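Local coordinates for (2Z,6E)-hedycaryol synthase (Kitasatospora setae, PDB 4MC3), which catalyses the magnesium-dependent 1,11-cyclization of (2E,6E)-farnesyl diphosphate, with uptake of water and loss of diphosphate, to (2Z,6E)-hedycaryol, at residues A[103-108]-A[117-123]; A[46-50]-A[79-83]; A[192-197]-A[287-292]. All blocks are in the same frame, centred on the assembly; numbering follows the deposited sequence.

Interaction 1 (A[103-108]-A[117-123]); sequences ELRGTL and SPTARAL
Leu-123 lays its isobutyl end against helix 95-107, where CD2 meets CD2 of Leu-104 at 3.8 Å and the two leucines cross at about a right angle. The same CD2 sits 3.5 Å from the carbonyl O of Leu-104. That oxygen is already engaged: Thr-107 OG1 donates to it at 2.8 Å, in the carbonyl plane and on a lone pair. The bond fixes the rotation of Thr-107, with OG1 between backbone N and carbonyl carbon (chi1 75°), and OG1 packs against CG and CD2 of Leu-123. The threonine methyl CG2 instead packs 3.6 Å from the backbone O of Ala-120. Both segments belong to the all-helical class I terpene synthase fold; helices 95-107 and 118-131 run nearly parallel here, their local axes 22° apart and 9.0 Å at closest approach. The small CB of Ala-120, facing the other helix, is consistent with this close spacing, and Leu-104 CD2 settles 3.8 Å from its CA. Just before Leu-104, the extended Glu-103 chain brings OE1 against both Ser-117 CB (3.8 Å) and Ala-120 CB, a packing contact. Ser-117 OG accepts from Ala-120 N in an ST motif, a nearly straight bond (167°) at the start of helix 118-131. At the far end Leu-108 CD2 packs on CD1 of Leu-123, with Phe-146 of helix 136-160 touching both leucines. Trp-74 and Leu-77 of helix 65-84 also contact Leu-123, while Thr-119 hydrogen-bonds through OG1 to Gln-84.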
ATOM      1  N   GLU A 103       2.251  15.826 -13.160  1.00 26.31           N
ATOM      2  CA  GLU A 103       2.833  15.225 -14.356  1.00 27.33           C
ATOM      3  C   GLU A 103       2.692  13.691 -14.278  1.00 30.11           C
ATOM      4  O   GLU A 103       2.309  13.063 -15.244  1.00 31.11           O
ATOM      5  CB  GLU A 103       4.311  15.560 -14.468  1.00 32.89           C
ATOM      6  CG  GLU A 103       4.917  14.925 -15.719  1.00 35.82           C
ATOM      7  CD  GLU A 103       6.373  15.226 -15.889  1.00 46.44           C
ATOM      8  OE1 GLU A 103       7.159  14.952 -14.957  1.00 52.09           O
ATOM      9  OE2 GLU A 103       6.723  15.735 -16.968  1.00 62.81           O
ATOM     10  N   LEU A 104       2.934  13.120 -13.106  1.00 26.51           N
ATOM     11  CA  LEU A 104       2.774  11.667 -12.932  1.00 23.98           C
ATOM     12  C   LEU A 104       1.301  11.247 -13.103  1.00 24.79           C
ATOM     13  O   LEU A 104       0.970  10.274 -13.802  1.00 27.81           O
ATOM     14  CB  LEU A 104       3.334  11.250 -11.585  1.00 22.36           C
ATOM     15  CG  LEU A 104       4.859  11.329 -11.453  1.00 26.52           C
ATOM     16  CD1 LEU A 104       5.299  11.208 -10.008  1.00 27.88           C
ATOM     17  CD2 LEU A 104       5.590  10.291 -12.296  1.00 28.65           C
ATOM     18  N   ARG A 105       0.403  11.966 -12.451  1.00 26.52           N
ATOM     19  CA  ARG A 105      -1.013  11.680 -12.499  1.00 27.37           C
ATOM     20  C   ARG A 105      -1.533  11.715 -13.924  1.00 31.73           C
ATOM     21  O   ARG A 105      -2.372  10.872 -14.342  1.00 36.04           O
ATOM     22  CB  ARG A 105      -1.792  12.683 -11.646  1.00 27.35           C
ATOM     23  CG  ARG A 105      -1.728  12.408 -10.165  1.00 25.97           C
ATOM     24  CD  ARG A 105      -2.482  13.487  -9.404  1.00 29.27           C
ATOM     25  NE  ARG A 105      -3.892  13.280  -9.654  1.00 30.31           N
ATOM     26  CZ  ARG A 105      -4.876  13.569  -8.838  1.00 34.63           C
ATOM     27  NH1 ARG A 105      -4.657  14.147  -7.664  1.00 32.26           N
ATOM     28  NH2 ARG A 105      -6.106  13.270  -9.225  1.00 40.73           N
ATOM     29  N   GLY A 106      -1.045  12.694 -14.666  1.00 31.59           N
ATOM     30  CA  GLY A 106      -1.379  12.886 -16.056  1.00 39.59           C
ATOM     31  C   GLY A 106      -1.070  11.665 -16.891  1.00 40.26           C
ATOM     32  O   GLY A 106      -1.869  11.318 -17.797  1.00 37.08           O
ATOM     33  N   THR A 107       0.063  11.010 -16.591  1.00 32.68           N
ATOM     34  CA  THR A 107       0.487   9.835 -17.370  1.00 29.76           C
ATOM     35  C   THR A 107      -0.551   8.729 -17.324  1.00 34.03           C
ATOM     36  O   THR A 107      -0.659   7.924 -18.269  1.00 37.23           O
ATOM     37  CB  THR A 107       1.910   9.284 -17.048  1.00 33.29           C
ATOM     38  OG1 THR A 107       1.906   8.564 -15.805  1.00 33.61           O
ATOM     39  CG2 THR A 107       2.959  10.372 -17.016  1.00 38.13           C
ATOM     40  N   LEU A 108      -1.332   8.687 -16.265  1.00 30.11           N
ATOM     41  CA  LEU A 108      -2.337   7.619 -16.061  1.00 28.60           C
ATOM     42  C   LEU A 108      -3.559   7.817 -16.936  1.00 37.49           C
ATOM     43  O   LEU A 108      -4.418   6.939 -17.017  1.00 36.57           O
ATOM     44  CB  LEU A 108      -2.756   7.508 -14.619  1.00 32.00           C
ATOM     45  CG  LEU A 108      -1.546   7.363 -13.709  1.00 31.63           C
ATOM     46  CD1 LEU A 108      -2.089   7.414 -12.306  1.00 32.20           C
ATOM     47  CD2 LEU A 108      -0.857   6.029 -14.075  1.00 33.44           C
ATOM     48  N   SER A 117      11.170  13.320 -18.214  1.00 70.44           N
ATOM     49  CA  SER A 117      11.349  12.609 -16.958  1.00 57.68           C
ATOM     50  C   SER A 117      11.378  11.080 -17.219  1.00 51.86           C
ATOM     51  O   SER A 117      10.376  10.519 -17.643  1.00 44.37           O
ATOM     52  CB  SER A 117      10.214  12.985 -15.971  1.00 65.43           C
ATOM     53  OG  SER A 117      10.223  12.223 -14.747  1.00 46.50           O
ATOM     54  N   PRO A 118      12.539  10.407 -16.983  1.00 45.39           N
ATOM     55  CA  PRO A 118      12.556   8.955 -17.145  1.00 46.07           C
ATOM     56  C   PRO A 118      11.570   8.254 -16.190  1.00 45.99           C
ATOM     57  O   PRO A 118      11.053   7.211 -16.478  1.00 32.23           O
ATOM     58  CB  PRO A 118      14.013   8.562 -16.830  1.00 53.73           C
ATOM     59  CG  PRO A 118      14.682   9.793 -16.288  1.00 54.00           C
ATOM     60  CD  PRO A 118      13.908  10.955 -16.839  1.00 52.09           C
ATOM     61  N   THR A 119      11.292   8.861 -15.051  1.00 36.15           N
ATOM     62  CA  THR A 119      10.363   8.283 -14.123  1.00 32.40           C
ATOM     63  C   THR A 119       8.908   8.400 -14.639  1.00 27.67           C
ATOM     64  O   THR A 119       8.117   7.423 -14.600  1.00 26.18           O
ATOM     65  CB  THR A 119      10.524   8.947 -12.781  1.00 35.75           C
ATOM     66  OG1 THR A 119      11.894   8.763 -12.345  1.00 39.73           O
ATOM     67  CG2 THR A 119       9.627   8.306 -11.821  1.00 30.12           C
ATOM     68  N   ALA A 120       8.518   9.548 -15.131  1.00 28.09           N
ATOM     69  CA  ALA A 120       7.171   9.699 -15.689  1.00 26.13           C
ATOM     70  C   ALA A 120       6.931   8.841 -16.914  1.00 28.74           C
ATOM     71  O   ALA A 120       5.849   8.264 -17.090  1.00 27.41           O
ATOM     72  CB  ALA A 120       6.865  11.152 -15.971  1.00 34.83           C
ATOM     73  N   ARG A 121       7.930   8.782 -17.786  1.00 29.10           N
ATOM     74  CA  ARG A 121       7.827   7.937 -18.968  1.00 29.56           C
ATOM     75  C   ARG A 121       7.700   6.465 -18.552  1.00 26.31           C
ATOM     76  O   ARG A 121       6.925   5.712 -19.179  1.00 29.75           O
ATOM     77  CB  ARG A 121       8.995   8.225 -19.903  1.00 34.69           C
ATOM     78  CG  ARG A 121       8.939   9.618 -20.542  1.00 41.30           C
ATOM     79  CD  ARG A 121       9.856   9.747 -21.761  1.00 54.39           C
ATOM     80  NE  ARG A 121       9.303  10.665 -22.770  1.00 76.50           N
ATOM     81  CZ  ARG A 121       9.713  10.753 -24.040  1.00 92.77           C
ATOM     82  NH1 ARG A 121      10.702   9.984 -24.508  1.00 98.30           N
ATOM     83  NH2 ARG A 121       9.125  11.624 -24.858  1.00109.44           N
ATOM     84  N   ALA A 122       8.467   6.040 -17.557  1.00 24.94           N
ATOM     85  CA  ALA A 122       8.357   4.682 -17.036  1.00 23.11           C
ATOM     86  C   ALA A 122       6.971   4.414 -16.474  1.00 19.71           C
ATOM     87  O   ALA A 122       6.413   3.320 -16.712  1.00 20.30           O
ATOM     88  CB  ALA A 122       9.394   4.378 -16.012  1.00 25.01           C
ATOM     89  N   LEU A 123       6.394   5.381 -15.768  1.00 20.98           N
ATOM     90  CA  LEU A 123       5.045   5.192 -15.223  1.00 18.95           C
ATOM     91  C   LEU A 123       4.035   5.017 -16.339  1.00 19.74           C
ATOM     92  O   LEU A 123       3.159   4.122 -16.284  1.00 19.46           O
ATOM     93  CB  LEU A 123       4.634   6.366 -14.304  1.00 20.54           C
ATOM     94  CG  LEU A 123       3.215   6.340 -13.768  1.00 19.27           C
ATOM     95  CD1 LEU A 123       2.952   5.097 -12.947  1.00 20.89           C
ATOM     96  CD2 LEU A 123       2.950   7.569 -12.891  1.00 22.92           C
TER

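Interaction 2 (A[46-50]-A[79-83]); sequences RMRRT and FRIDD
Arg-46 and Asp-83 carry the charged half of this contact, a salt bridge with NE of Arg-46 3.1 Å from OD1 of Asp-83. NE and NH2 of Arg-46 also share OD2 of Asp-83 through two weak, bent hydrogen bonds (131° and 130°), the guanidinium and carboxylate planes lying 21° apart. Arg-80 NH1 joins the network at 3.4 Å from the same OD2. The two guanidinium groups are nearly coplanar and meet at their edges, where one water accepts from Arg-80 NH1 and, weakly, from Arg-46 NH2; the shared carboxylate probably offsets their like charges. Apolar packing centres on the Phe-79 ring. Arg-46 CB meets its edge at CZ, 3.7 Å away, and the Thr-50 methyl lies over one face, modelled too close for its geometry to be relied on. Met-47, bent at chi2 and chi3, brings SD to 3.5 Å from Phe-79 CD1, an oblique Met-aromatic contact. A hydrogen bond from Thr-50 OG1 to Met-47 O holds the threonine's rotation; the same oxygen also accepts from Thr-50 N. Helix 41-50 thus packs across helix 65-84 where the DDXXXE motif of class I terpene synthases begins, with Asp-82 a probable magnesium ligand.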
ATOM      1  N   ARG A  46      20.850   2.775  -3.220  1.00 48.64           N
ATOM      2  CA  ARG A  46      19.614   3.110  -2.478  1.00 43.36           C
ATOM      3  C   ARG A  46      18.537   2.068  -2.827  1.00 45.53           C
ATOM      4  O   ARG A  46      17.904   1.520  -1.933  1.00 48.19           O
ATOM      5  CB  ARG A  46      19.104   4.542  -2.775  1.00 45.12           C
ATOM      6  CG  ARG A  46      20.048   5.658  -2.296  1.00 51.53           C
ATOM      7  CD  ARG A  46      19.421   7.053  -2.320  1.00 61.27           C
ATOM      8  NE  ARG A  46      19.221   7.564  -3.683  1.00 61.40           N
ATOM      9  CZ  ARG A  46      20.074   8.323  -4.378  1.00 70.19           C
ATOM     10  NH1 ARG A  46      21.248   8.709  -3.869  1.00 81.75           N
ATOM     11  NH2 ARG A  46      19.745   8.703  -5.613  1.00 59.48           N
ATOM     12  N   MET A  47      18.374   1.783  -4.117  1.00 43.00           N
ATOM     13  CA  MET A  47      17.409   0.767  -4.575  1.00 37.39           C
ATOM     14  C   MET A  47      17.715  -0.591  -3.963  1.00 45.86           C
ATOM     15  O   MET A  47      16.833  -1.227  -3.415  1.00 47.04           O
ATOM     16  CB  MET A  47      17.331   0.685  -6.104  1.00 41.16           C
ATOM     17  CG  MET A  47      16.224  -0.260  -6.611  1.00 38.33           C
ATOM     18  SD  MET A  47      14.522   0.274  -6.299  1.00 43.30           S
ATOM     19  CE  MET A  47      14.261   1.443  -7.683  1.00 33.48           C
ATOM     20  N   ARG A  48      18.974  -1.024  -4.021  1.00 49.28           N
ATOM     21  CA  ARG A  48      19.355  -2.293  -3.399  1.00 41.32           C
ATOM     22  C   ARG A  48      18.972  -2.330  -1.938  1.00 43.99           C
ATOM     23  O   ARG A  48      18.474  -3.342  -1.457  1.00 52.03           O
ATOM     24  CB  ARG A  48      20.870  -2.558  -3.493  1.00 45.17           C
ATOM     25  CG  ARG A  48      21.348  -3.085  -4.817  1.00 49.59           C
ATOM     26  CD  ARG A  48      22.840  -3.429  -4.739  1.00 60.83           C
ATOM     27  NE  ARG A  48      23.513  -3.095  -5.987  1.00 61.97           N
ATOM     28  CZ  ARG A  48      24.376  -2.096  -6.159  1.00 61.97           C
ATOM     29  NH1 ARG A  48      24.735  -1.294  -5.155  1.00 66.79           N
ATOM     30  NH2 ARG A  48      24.893  -1.903  -7.361  1.00 64.62           N
ATOM     31  N   ARG A  49      19.232  -1.231  -1.237  1.00 46.25           N
ATOM     32  CA  ARG A  49      19.019  -1.145   0.193  1.00 50.95           C
ATOM     33  C   ARG A  49      17.553  -0.985   0.609  1.00 53.09           C
ATOM     34  O   ARG A  49      17.216  -1.238   1.761  1.00 53.80           O
ATOM     35  CB  ARG A  49      19.874  -0.006   0.780  1.00 64.44           C
ATOM     36  CG  ARG A  49      21.353  -0.371   0.859  1.00 80.24           C
ATOM     37  CD  ARG A  49      22.267   0.845   0.927  1.00 92.79           C
ATOM     38  NE  ARG A  49      21.958   1.730   2.052  1.00 95.47           N
ATOM     39  CZ  ARG A  49      21.841   3.059   1.984  1.00 92.53           C
ATOM     40  NH1 ARG A  49      22.022   3.720   0.838  1.00 84.16           N
ATOM     41  NH2 ARG A  49      21.557   3.743   3.088  1.00 78.54           N
ATOM     42  N   THR A  50      16.673  -0.599  -0.317  1.00 41.90           N
ATOM     43  CA  THR A  50      15.255  -0.437   0.052  1.00 45.66           C
ATOM     44  C   THR A  50      14.573  -1.783   0.286  1.00 51.68           C
ATOM     45  O   THR A  50      13.546  -1.828   0.938  1.00 47.60           O
ATOM     46  CB  THR A  50      14.408   0.284  -1.018  1.00 53.89           C
ATOM     47  OG1 THR A  50      14.232  -0.548  -2.182  1.00 53.21           O
ATOM     48  CG2 THR A  50      15.037   1.564  -1.422  1.00 57.96           C
ATOM     49  N   PHE A  79       9.463   3.571  -5.314  1.00 23.26           N
ATOM     50  CA  PHE A  79      10.666   3.933  -4.586  1.00 25.13           C
ATOM     51  C   PHE A  79      11.400   5.053  -5.264  1.00 29.11           C
ATOM     52  O   PHE A  79      11.828   6.024  -4.594  1.00 29.25           O
ATOM     53  CB  PHE A  79      11.648   2.763  -4.379  1.00 28.34           C
ATOM     54  CG  PHE A  79      12.994   3.254  -3.881  1.00 37.62           C
ATOM     55  CD1 PHE A  79      14.078   3.383  -4.738  1.00 47.87           C
ATOM     56  CD2 PHE A  79      13.103   3.780  -2.585  1.00 54.92           C
ATOM     57  CE1 PHE A  79      15.273   3.906  -4.292  1.00 49.23           C
ATOM     58  CE2 PHE A  79      14.302   4.312  -2.143  1.00 57.41           C
ATOM     59  CZ  PHE A  79      15.388   4.370  -3.003  1.00 52.62           C
ATOM     60  N   ARG A  80      11.541   4.961  -6.578  1.00 26.78           N
ATOM     61  CA  ARG A  80      12.258   5.991  -7.336  1.00 29.75           C
ATOM     62  C   ARG A  80      11.500   7.320  -7.314  1.00 31.14           C
ATOM     63  O   ARG A  80      12.115   8.361  -7.111  1.00 29.35           O
ATOM     64  CB  ARG A  80      12.529   5.539  -8.749  1.00 33.37           C
ATOM     65  CG  ARG A  80      13.309   6.540  -9.606  1.00 36.86           C
ATOM     66  CD  ARG A  80      14.656   6.926  -8.999  1.00 39.97           C
ATOM     67  NE  ARG A  80      15.431   7.654  -9.997  1.00 39.68           N
ATOM     68  CZ  ARG A  80      16.594   8.267  -9.786  1.00 37.11           C
ATOM     69  NH1 ARG A  80      17.178   8.255  -8.588  1.00 40.37           N
ATOM     70  NH2 ARG A  80      17.171   8.894 -10.788  1.00 45.33           N
ATOM     71  N   ILE A  81      10.164   7.281  -7.437  1.00 25.96           N
ATOM     72  CA  ILE A  81       9.355   8.510  -7.346  1.00 26.11           C
ATOM     73  C   ILE A  81       9.589   9.145  -5.977  1.00 28.03           C
ATOM     74  O   ILE A  81       9.824  10.351  -5.884  1.00 28.42           O
ATOM     75  CB  ILE A  81       7.859   8.182  -7.537  1.00 24.81           C
ATOM     76  CG1 ILE A  81       7.579   7.851  -8.999  1.00 26.16           C
ATOM     77  CG2 ILE A  81       6.996   9.357  -7.056  1.00 26.99           C
ATOM     78  CD1 ILE A  81       6.229   7.235  -9.253  1.00 25.15           C
ATOM     79  N   ASP A  82       9.576   8.341  -4.929  1.00 25.34           N
ATOM     80  CA  ASP A  82       9.722   8.832  -3.557  1.00 28.94           C
ATOM     81  C   ASP A  82      11.090   9.413  -3.321  1.00 29.40           C
ATOM     82  O   ASP A  82      11.212  10.443  -2.664  1.00 32.91           O
ATOM     83  CB  ASP A  82       9.451   7.716  -2.553  1.00 29.71           C
ATOM     84  CG  ASP A  82       9.440   8.214  -1.124  1.00 37.35           C
ATOM     85  OD1 ASP A  82       8.409   8.809  -0.688  1.00 35.18           O
ATOM     86  OD2 ASP A  82      10.463   8.017  -0.436  1.00 38.36           O
ATOM     87  N   ASP A  83      12.114   8.759  -3.864  1.00 31.90           N
ATOM     88  CA  ASP A  83      13.488   9.211  -3.762  1.00 36.32           C
ATOM     89  C   ASP A  83      13.698  10.595  -4.399  1.00 35.79           C
ATOM     90  O   ASP A  83      14.421  11.427  -3.860  1.00 41.43           O
ATOM     91  CB  ASP A  83      14.410   8.196  -4.467  1.00 36.43           C
ATOM     92  CG  ASP A  83      15.882   8.484  -4.244  1.00 42.73           C
ATOM     93  OD1 ASP A  83      16.315   8.434  -3.079  1.00 55.65           O
ATOM     94  OD2 ASP A  83      16.600   8.772  -5.230  1.00 55.80           O
TER
HETATM   95  O   HOH W   1      20.210   9.498  -8.340  1.00 55.62           O

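Interaction 3 (A[192-197]-A[287-292]); sequences LPIFLP and RAREAA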
ATOM      1  N   LEU A 192      -5.494 -13.962  -8.833  1.00 21.39           N
ATOM      2  CA  LEU A 192      -6.705 -14.686  -8.486  1.00 22.73           C
ATOM      3  C   LEU A 192      -7.225 -15.384  -9.796  1.00 22.54           C
ATOM      4  O   LEU A 192      -6.863 -14.995 -10.880  1.00 24.41           O
ATOM      5  CB  LEU A 192      -7.755 -13.717  -7.955  1.00 22.89           C
ATOM      6  CG  LEU A 192      -7.390 -12.937  -6.675  1.00 21.72           C
ATOM      7  CD1 LEU A 192      -8.489 -11.952  -6.338  1.00 23.32           C
ATOM      8  CD2 LEU A 192      -7.118 -13.867  -5.516  1.00 25.07           C
ATOM      9  N   PRO A 193      -8.056 -16.409  -9.626  1.00 30.05           N
ATOM     10  CA  PRO A 193      -8.713 -17.085 -10.755  1.00 34.60           C
ATOM     11  C   PRO A 193      -9.601 -16.145 -11.547  1.00 34.25           C
ATOM     12  O   PRO A 193      -9.725 -16.312 -12.742  1.00 42.12           O
ATOM     13  CB  PRO A 193      -9.546 -18.179 -10.068  1.00 38.26           C
ATOM     14  CG  PRO A 193      -8.807 -18.441  -8.794  1.00 41.12           C
ATOM     15  CD  PRO A 193      -8.336 -17.069  -8.347  1.00 30.13           C
ATOM     16  N   ILE A 194     -10.127 -15.111 -10.901  1.00 31.27           N
ATOM     17  CA  ILE A 194     -10.842 -14.092 -11.617  1.00 25.25           C
ATOM     18  C   ILE A 194     -10.712 -12.814 -10.814  1.00 23.37           C
ATOM     19  O   ILE A 194     -10.436 -12.848  -9.592  1.00 24.16           O
ATOM     20  CB  ILE A 194     -12.322 -14.432 -11.803  1.00 29.78           C
ATOM     21  CG1 ILE A 194     -12.980 -14.605 -10.431  1.00 29.26           C
ATOM     22  CG2 ILE A 194     -12.443 -15.606 -12.803  1.00 36.38           C
ATOM     23  CD1 ILE A 194     -14.447 -14.872 -10.574  1.00 45.91           C
ATOM     24  N   PHE A 195     -10.915 -11.693 -11.491  1.00 23.06           N
ATOM     25  CA  PHE A 195     -10.996 -10.417 -10.791  1.00 22.16           C
ATOM     26  C   PHE A 195     -12.218 -10.377  -9.873  1.00 22.82           C
ATOM     27  O   PHE A 195     -13.274 -10.987 -10.169  1.00 25.30           O
ATOM     28  CB  PHE A 195     -10.979  -9.234 -11.793  1.00 20.05           C
ATOM     29  CG  PHE A 195      -9.672  -9.002 -12.428  1.00 19.04           C
ATOM     30  CD1 PHE A 195      -8.866  -7.989 -11.993  1.00 19.90           C
ATOM     31  CD2 PHE A 195      -9.189  -9.847 -13.442  1.00 22.26           C
ATOM     32  CE1 PHE A 195      -7.613  -7.805 -12.521  1.00 20.56           C
ATOM     33  CE2 PHE A 195      -7.956  -9.636 -13.985  1.00 24.85           C
ATOM     34  CZ  PHE A 195      -7.151  -8.641 -13.519  1.00 23.91           C
ATOM     35  N   LEU A 196     -12.146  -9.605  -8.791  1.00 19.24           N
ATOM     36  CA  LEU A 196     -13.293  -9.394  -7.928  1.00 21.58           C
ATOM     37  C   LEU A 196     -14.426  -8.716  -8.710  1.00 25.46           C
ATOM     38  O   LEU A 196     -14.202  -7.786  -9.459  1.00 26.84           O
ATOM     39  CB  LEU A 196     -12.949  -8.536  -6.721  1.00 22.97           C
ATOM     40  CG  LEU A 196     -11.816  -8.963  -5.762  1.00 23.80           C
ATOM     41  CD1 LEU A 196     -11.582  -7.918  -4.711  1.00 23.42           C
ATOM     42  CD2 LEU A 196     -12.136 -10.320  -5.154  1.00 25.99           C
ATOM     43  N   PRO A 197     -15.642  -9.167  -8.499  1.00 27.29           N
ATOM     44  CA  PRO A 197     -16.738  -8.361  -9.046  1.00 27.34           C
ATOM     45  C   PRO A 197     -16.739  -6.970  -8.391  1.00 29.46           C
ATOM     46  O   PRO A 197     -16.434  -6.847  -7.192  1.00 28.18           O
ATOM     47  CB  PRO A 197     -17.981  -9.123  -8.607  1.00 30.17           C
ATOM     48  CG  PRO A 197     -17.528 -10.533  -8.344  1.00 31.36           C
ATOM     49  CD  PRO A 197     -16.095 -10.402  -7.849  1.00 25.72           C
ATOM     50  N   ARG A 287     -16.592 -19.449  -8.024  1.00 25.28           N
ATOM     51  CA  ARG A 287     -15.258 -18.943  -8.372  1.00 25.11           C
ATOM     52  C   ARG A 287     -15.033 -17.550  -7.778  1.00 26.07           C
ATOM     53  O   ARG A 287     -13.921 -17.224  -7.316  1.00 25.07           O
ATOM     54  CB  ARG A 287     -15.168 -18.892  -9.885  1.00 25.90           C
ATOM     55  CG  ARG A 287     -13.843 -18.451 -10.417  1.00 30.15           C
ATOM     56  CD  ARG A 287     -14.025 -18.432 -11.928  1.00 38.02           C
ATOM     57  NE  ARG A 287     -12.893 -18.986 -12.554  1.00 40.80           N
ATOM     58  CZ  ARG A 287     -12.605 -18.721 -13.813  1.00 46.01           C
ATOM     59  NH1 ARG A 287     -13.443 -17.950 -14.553  1.00 35.99           N
ATOM     60  NH2 ARG A 287     -11.471 -19.205 -14.306  1.00 49.86           N
ATOM     61  N   ALA A 288     -16.060 -16.695  -7.831  1.00 23.80           N
ATOM     62  CA  ALA A 288     -15.954 -15.336  -7.312  1.00 22.42           C
ATOM     63  C   ALA A 288     -15.875 -15.318  -5.816  1.00 24.14           C
ATOM     64  O   ALA A 288     -15.115 -14.529  -5.224  1.00 24.87           O
ATOM     65  CB  ALA A 288     -17.090 -14.448  -7.811  1.00 26.08           C
ATOM     66  N   ARG A 289     -16.665 -16.184  -5.156  1.00 22.83           N
ATOM     67  CA  ARG A 289     -16.582 -16.294  -3.684  1.00 23.65           C
ATOM     68  C   ARG A 289     -15.184 -16.713  -3.232  1.00 26.49           C
ATOM     69  O   ARG A 289     -14.615 -16.103  -2.314  1.00 26.57           O
ATOM     70  CB  ARG A 289     -17.609 -17.286  -3.132  1.00 30.14           C
ATOM     71  CG  ARG A 289     -19.015 -16.872  -3.442  1.00 35.82           C
ATOM     72  CD  ARG A 289     -19.930 -18.056  -3.125  1.00 54.26           C
ATOM     73  NE  ARG A 289     -21.342 -17.724  -3.259  1.00 54.53           N
ATOM     74  CZ  ARG A 289     -22.157 -17.453  -2.232  1.00 54.84           C
ATOM     75  NH1 ARG A 289     -21.715 -17.471  -0.969  1.00 56.15           N
ATOM     76  NH2 ARG A 289     -23.424 -17.169  -2.469  1.00 67.46           N
ATOM     77  N   GLU A 290     -14.616 -17.700  -3.913  1.00 25.51           N
ATOM     78  CA  GLU A 290     -13.281 -18.186  -3.607  1.00 28.63           C
ATOM     79  C   GLU A 290     -12.236 -17.088  -3.788  1.00 25.23           C
ATOM     80  O   GLU A 290     -11.344 -16.910  -2.934  1.00 28.92           O
ATOM     81  CB  GLU A 290     -12.958 -19.405  -4.502  1.00 31.96           C
ATOM     82  CG  GLU A 290     -11.573 -20.026  -4.325  1.00 49.96           C
ATOM     83  CD  GLU A 290     -11.263 -21.074  -5.392  1.00 67.98           C
ATOM     84  OE1 GLU A 290     -12.207 -21.752  -5.879  1.00 75.28           O
ATOM     85  OE2 GLU A 290     -10.070 -21.221  -5.744  1.00 73.15           O
ATOM     86  N   ALA A 291     -12.335 -16.340  -4.894  1.00 24.91           N
ATOM     87  CA  ALA A 291     -11.405 -15.245  -5.180  1.00 22.98           C
ATOM     88  C   ALA A 291     -11.481 -14.170  -4.102  1.00 24.01           C
ATOM     89  O   ALA A 291     -10.457 -13.668  -3.624  1.00 23.72           O
ATOM     90  CB  ALA A 291     -11.684 -14.659  -6.546  1.00 23.49           C
ATOM     91  N   ALA A 292     -12.699 -13.830  -3.682  1.00 22.19           N
ATOM     92  CA  ALA A 292     -12.870 -12.838  -2.644  1.00 21.69           C
ATOM     93  C   ALA A 292     -12.283 -13.300  -1.300  1.00 22.43           C
ATOM     94  O   ALA A 292     -11.631 -12.503  -0.583  1.00 22.50           O
ATOM     95  CB  ALA A 292     -14.327 -12.484  -2.495  1.00 22.05           C
TER
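Leu-192 rests both methyls near the backbone of helix 286-309, CD1 lying 3.8 Å from Ala-291 O; the same side chain also touches Asp-294 farther along this helix. Pro-193 sits more openly at the margin, its ring beside Glu-290 and its carbonyl O over one face of the Arg-287 guanidinium. Its distance from Arg-287 NH2, 3.7 Å, and its place above the plane make this a packing contact. Ile-194 is the main apolar contact of the loop. Its CG2 covers the same face of the guanidinium, 3.1 Å from Arg-287 NH1, while CG1 and CD1 run along the aliphatic part of the arginine. With CG1 between backbone N and carbonyl carbon (chi1 60°) and the chain extended beyond it, CD1 packs against both Arg-287 CG and Ala-288 CA, 3.6 Å from the latter. An alanine here would remove CG1, CG2 and CD1 and would probably open a gap above Ala-288, leaving the Arg-287 guanidinium freer to swing. The carbonyl O of Ile-194 is buried against Ala-291 CB at 3.8 Å and finds no polar partner. Phe-195 turns from the helix and makes an edge-to-face contact with Trp-138. Leu-196 comes back through CD2, 3.6 Å from Ala-292 CA, with Tyr-295 touching it as well, and its backbone N is held by Glu-189 OE1. Pro-197, at the N-cap position of helix 198-201, completes the row by setting CG 4.0 Å from Ala-288 CB. The small Ala-288, Ala-291 and Ala-292 are consistent with the close approach of the loop to the last helix of the terpene synthase fold, and cohesion between the two segments rests on shape and apolar burial, with the arginine supplying its carbon chain and flat face.

From the N terminus, interaction 2 comes first: helix 41-50 meets helix 65-84 across a mostly helical excursion of 28 residues. Interaction 1 follows, closing a short connection of eight residues, partly unmodelled, between helices 95-107 and 118-131. Interaction 3 spans 89 residues, joining the loop before helix 198-201 to the final helix 286-309. The three are in series; none nests or crosses. Interactions 1 and 2 have centres about 17 Å apart and touch through helix 65-84, where Ile-81 packs CG1 on Thr-119 CG2 at 3.5 Å and also meets Leu-104. Interaction 3 lies across the chain's centre from interaction 2, about 33 Å between centres, away from the annotated sites.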